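Local coordinates for protein arsenate Reductase (Corynebacterium glutamicum, PDB 3T38) that probably reduces arsenate to arsenite in a thioredoxin-dependent reaction on a low molecular weight tyrosine phosphatase fold, contributing to arsenic resistance, at residues V112-H124 against A141-A153. Sequence-based numbering, arbitrary orientation.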
loop_
_atom_site.group_PDB
_atom_site.type_symbol
_atom_site.label_atom_id
_atom_site.label_comp_id
_atom_site.label_asym_id
_atom_site.label_seq_id
_atom_site.Cartn_x
_atom_site.Cartn_y
_atom_site.Cartn_z
ATOM N N VAL A 112 9.149 13.755 -12.097
ATOM C CA VAL A 112 9.983 12.953 -11.180
ATOM C C VAL A 112 9.111 12.465 -10.032
ATOM O O VAL A 112 8.340 13.237 -9.502
ATOM C CB VAL A 112 11.175 13.770 -10.633
ATOM C CG1 VAL A 112 12.264 12.798 -9.996
ATOM C CG2 VAL A 112 11.865 14.619 -11.763
ATOM N N ARG A 113 9.285 11.197 -9.602
ATOM C CA ARG A 113 8.563 10.622 -8.478
ATOM C C ARG A 113 9.487 9.951 -7.534
ATOM O O ARG A 113 10.603 9.531 -7.910
ATOM C CB ARG A 113 7.599 9.603 -8.986
ATOM C CG ARG A 113 6.744 10.182 -10.063
ATOM C CD ARG A 113 5.530 9.316 -10.331
ATOM N NE ARG A 113 4.533 9.979 -11.192
ATOM C CZ ARG A 113 4.543 9.970 -12.521
ATOM N NH1 ARG A 113 5.564 9.426 -13.185
ATOM N NH2 ARG A 113 3.545 10.555 -13.205
ATOM N N SER A 114 9.045 9.836 -6.283
ATOM C CA SER A 114 9.765 8.952 -5.344
ATOM C C SER A 114 8.846 8.052 -4.507
ATOM O O SER A 114 7.650 8.274 -4.453
ATOM C CB SER A 114 10.656 9.786 -4.406
ATOM O OG SER A 114 9.919 10.781 -3.681
ATOM N N ALA A 115 9.412 7.027 -3.839
ATOM C CA ALA A 115 8.588 6.165 -3.027
ATOM C C ALA A 115 9.477 5.328 -2.170
ATOM O O ALA A 115 10.694 5.314 -2.390
ATOM C CB ALA A 115 7.606 5.280 -3.929
ATOM N N GLY A 116 8.860 4.656 -1.191
ATOM C CA GLY A 116 9.579 3.858 -0.229
ATOM C C GLY A 116 8.978 2.472 -0.152
ATOM O O GLY A 116 7.795 2.279 -0.496
ATOM N N SER A 117 9.811 1.494 0.207
ATOM C CA SER A 117 9.313 0.179 0.584
ATOM C C SER A 117 8.659 0.269 1.989
ATOM O O SER A 117 7.714 -0.468 2.292
ATOM C CB SER A 117 10.437 -0.873 0.537
ATOM O OG SER A 117 11.462 -0.593 1.470
ATOM N N LEU A 118 9.229 1.079 2.878
ATOM C CA LEU A 118 8.730 1.119 4.258
ATOM C C LEU A 118 8.695 2.599 4.729
ATOM O O LEU A 118 9.535 3.058 5.544
ATOM C CB LEU A 118 9.646 0.290 5.171
ATOM C CG LEU A 118 9.974 -1.168 4.822
ATOM C CD1 LEU A 118 11.149 -1.771 5.789
ATOM C CD2 LEU A 118 8.721 -2.131 4.799
ATOM N N PRO A 119 7.742 3.362 4.196
ATOM C CA PRO A 119 7.764 4.810 4.451
ATOM C C PRO A 119 7.881 5.202 5.906
ATOM O O PRO A 119 7.199 4.676 6.747
ATOM C CB PRO A 119 6.408 5.282 3.905
ATOM C CG PRO A 119 6.055 4.257 2.817
ATOM C CD PRO A 119 6.592 2.926 3.361
ATOM N N ALA A 120 8.688 6.208 6.196
ATOM C CA ALA A 120 8.605 6.903 7.463
ATOM C C ALA A 120 7.338 7.773 7.488
ATOM O O ALA A 120 6.565 7.820 6.518
ATOM C CB ALA A 120 9.855 7.769 7.674
ATOM N N SER A 121 7.139 8.472 8.602
ATOM C CA SER A 121 5.969 9.291 8.749
ATOM C C SER A 121 6.174 10.665 8.169
ATOM O O SER A 121 5.199 11.332 7.826
ATOM C CB SER A 121 5.553 9.388 10.210
ATOM O OG SER A 121 6.527 10.074 10.923
ATOM N N GLU A 122 7.434 11.068 8.027
ATOM C CA GLU A 122 7.802 12.377 7.477
ATOM C C GLU A 122 9.219 12.362 6.896
ATOM O O GLU A 122 10.036 11.491 7.205
ATOM C CB GLU A 122 7.699 13.488 8.535
ATOM C CG GLU A 122 6.285 13.791 9.080
ATOM C CD GLU A 122 6.272 15.059 9.941
ATOM O OE1 GLU A 122 7.330 15.728 10.017
ATOM O OE2 GLU A 122 5.226 15.399 10.555
ATOM N N ILE A 123 9.490 13.326 6.030
ATOM C CA ILE A 123 10.812 13.511 5.485
ATOM C C ILE A 123 11.793 13.755 6.674
ATOM O O ILE A 123 11.443 14.374 7.648
ATOM C CB ILE A 123 10.875 14.763 4.567
ATOM C CG1 ILE A 123 9.781 14.782 3.482
ATOM C CG2 ILE A 123 12.261 14.938 3.964
ATOM C CD1 ILE A 123 9.590 13.545 2.752
ATOM N N HIS A 124 13.030 13.292 6.538
ATOM C CA HIS A 124 14.073 13.598 7.511
ATOM C C HIS A 124 14.218 15.147 7.587
ATOM O O HIS A 124 14.391 15.811 6.585
ATOM C CB HIS A 124 15.376 12.932 7.050
ATOM C CG HIS A 124 16.422 12.839 8.109
ATOM N ND1 HIS A 124 16.954 13.951 8.738
ATOM C CD2 HIS A 124 17.042 11.764 8.648
ATOM C CE1 HIS A 124 17.857 13.563 9.616
ATOM N NE2 HIS A 124 17.929 12.242 9.584
ATOM N N ALA A 141 6.638 17.598 -0.280
ATOM C CA ALA A 141 7.141 16.237 -0.405
ATOM C C ALA A 141 6.659 15.483 0.821
ATOM O O ALA A 141 6.432 16.094 1.872
ATOM C CB ALA A 141 8.632 16.247 -0.500
ATOM N N PHE A 142 6.454 14.174 0.706
ATOM C CA PHE A 142 6.010 13.368 1.868
ATOM C C PHE A 142 6.394 11.934 1.568
ATOM O O PHE A 142 6.499 11.571 0.393
ATOM C CB PHE A 142 4.481 13.484 2.107
ATOM C CG PHE A 142 3.650 13.119 0.909
ATOM C CD1 PHE A 142 3.396 14.049 -0.090
ATOM C CD2 PHE A 142 3.128 11.840 0.770
ATOM C CE1 PHE A 142 2.647 13.702 -1.243
ATOM C CE2 PHE A 142 2.352 11.487 -0.338
ATOM C CZ PHE A 142 2.117 12.401 -1.370
ATOM N N PRO A 143 6.640 11.117 2.608
ATOM C CA PRO A 143 6.999 9.708 2.286
ATOM C C PRO A 143 5.778 8.950 1.869
ATOM O O PRO A 143 4.695 9.213 2.393
ATOM C CB PRO A 143 7.498 9.151 3.625
ATOM C CG PRO A 143 7.732 10.415 4.511
ATOM C CD PRO A 143 6.691 11.387 4.045
ATOM N N LYS A 144 5.923 8.006 0.949
ATOM C CA LYS A 144 4.725 7.300 0.416
ATOM C C LYS A 144 5.199 5.936 -0.018
ATOM O O LYS A 144 6.346 5.816 -0.449
ATOM C CB LYS A 144 4.124 8.054 -0.755
ATOM C CG LYS A 144 5.044 8.254 -2.021
ATOM C CD LYS A 144 4.592 9.491 -2.906
ATOM C CE LYS A 144 5.249 10.838 -2.413
ATOM N NZ LYS A 144 6.750 10.612 -2.321
ATOM N N PRO A 145 4.317 4.922 0.031
ATOM C CA PRO A 145 4.810 3.622 -0.438
ATOM C C PRO A 145 4.912 3.507 -1.939
ATOM O O PRO A 145 4.095 4.078 -2.701
ATOM C CB PRO A 145 3.729 2.636 0.022
ATOM C CG PRO A 145 2.386 3.446 -0.059
ATOM C CD PRO A 145 2.838 4.953 0.214
ATOM N N LEU A 146 5.859 2.676 -2.367
ATOM C CA LEU A 146 5.909 2.227 -3.753
ATOM C C LEU A 146 4.590 1.631 -4.238
ATOM O O LEU A 146 3.994 0.802 -3.573
ATOM C CB LEU A 146 7.000 1.169 -3.892
ATOM C CG LEU A 146 7.331 0.769 -5.318
ATOM C CD1 LEU A 146 7.761 2.052 -6.186
ATOM C CD2 LEU A 146 8.444 -0.318 -5.134
ATOM N N THR A 147 4.158 2.025 -5.407
ATOM C CA THR A 147 2.922 1.462 -5.985
ATOM C C THR A 147 3.235 1.132 -7.456
ATOM O O THR A 147 4.198 1.611 -8.028
ATOM C CB THR A 147 1.756 2.447 -5.920
ATOM O OG1 THR A 147 2.136 3.660 -6.580
ATOM C CG2 THR A 147 1.283 2.751 -4.425
ATOM N N ASP A 148 2.453 0.255 -8.031
ATOM C CA ASP A 148 2.744 -0.291 -9.343
ATOM C C ASP A 148 2.492 0.748 -10.412
ATOM O O ASP A 148 3.252 0.824 -11.356
ATOM C CB ASP A 148 1.810 -1.501 -9.620
ATOM C CG ASP A 148 2.211 -2.278 -10.861
ATOM O OD1 ASP A 148 3.299 -2.909 -10.826
ATOM O OD2 ASP A 148 1.422 -2.283 -11.819
ATOM N N ASP A 149 1.440 1.563 -10.280
ATOM C CA ASP A 149 1.129 2.519 -11.350
ATOM C C ASP A 149 2.368 3.387 -11.677
ATOM O O ASP A 149 2.669 3.611 -12.839
ATOM C CB ASP A 149 -0.051 3.421 -10.997
ATOM C CG ASP A 149 -0.086 3.779 -9.532
ATOM O OD1 ASP A 149 0.995 3.975 -8.859
ATOM O OD2 ASP A 149 -1.202 3.749 -9.004
ATOM N N VAL A 150 3.094 3.855 -10.658
ATOM C CA VAL A 150 4.237 4.741 -10.911
ATOM C C VAL A 150 5.461 4.052 -11.495
ATOM O O VAL A 150 6.257 4.719 -12.156
ATOM C CB VAL A 150 4.608 5.660 -9.705
ATOM C CG1 VAL A 150 3.311 6.413 -9.264
ATOM C CG2 VAL A 150 5.201 4.857 -8.548
ATOM N N ILE A 151 5.580 2.738 -11.284
ATOM C CA ILE A 151 6.600 1.992 -11.921
ATOM C C ILE A 151 6.263 1.889 -13.390
ATOM O O ILE A 151 7.102 2.165 -14.239
ATOM C CB ILE A 151 6.793 0.596 -11.300
ATOM C CG1 ILE A 151 7.221 0.686 -9.806
ATOM C CG2 ILE A 151 7.872 -0.182 -12.092
ATOM C CD1 ILE A 151 6.968 -0.713 -9.023
ATOM N N ARG A 152 5.021 1.547 -13.704
ATOM C CA ARG A 152 4.581 1.377 -15.117
ATOM C C ARG A 152 4.743 2.660 -15.930
ATOM O O ARG A 152 5.043 2.642 -17.150
ATOM C CB ARG A 152 3.147 0.931 -15.170
ATOM C CG ARG A 152 2.904 -0.508 -14.713
ATOM C CD ARG A 152 1.465 -0.937 -14.990
ATOM N NE ARG A 152 1.142 -2.297 -14.556
ATOM C CZ ARG A 152 0.938 -3.306 -15.394
ATOM N NH1 ARG A 152 1.051 -3.136 -16.719
ATOM N NH2 ARG A 152 0.664 -4.499 -14.914
ATOM N N ALA A 153 4.524 3.790 -15.259
ATOM C CA ALA A 153 4.593 5.057 -15.989
ATOM C C ALA A 153 6.074 5.382 -16.265
ATOM O O ALA A 153 6.336 6.135 -17.145
ATOM C CB ALA A 153 3.936 6.171 -15.144
HETATM O O HOH W 1 6.822 11.346 -5.464
#
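G116, at the end of strand 111-116, is clasped by the chain on both sides of P145. Its N donates to K144 O at 2.9 Å, nearly in line with the carbonyl, and its O receives L146 N at 2.7 Å with an N-H...O angle of 163°; together they make a single beta bridge. Packing is tight around it: A115 CB lies 3.5 Å from L146 CA, and P119 CG rests 3.4 Å from P145 N, above the 144-145 peptide. P143 wedges into the loop after P119, its CG 3.4 Å from E122 C, while I123 CD1 reaches its CD. K144 starts away from the strand but bends back at chi3 and chi4 (87° and 52°), carrying CE over one face of the F142 ring, toward its rim. Beyond it, NZ donates to F142 O at 2.9 Å and, from above the carbonyl plane, to S114 O at 3.3 Å. Toward helix 148-153 the contact stays buried: R113 CD packs obliquely on V150 CG1 at 3.8 Å, and R113 NH1 is hydrogen-bonded to Q83 OE1. The loose side is the exposed one, where the S121 and E122 side chains point away from 141-153. A loop thus lies along an outer strand of the four-stranded parallel sheet, order 2-1-3-4, characteristic of the low molecular weight tyrosine phosphatase fold.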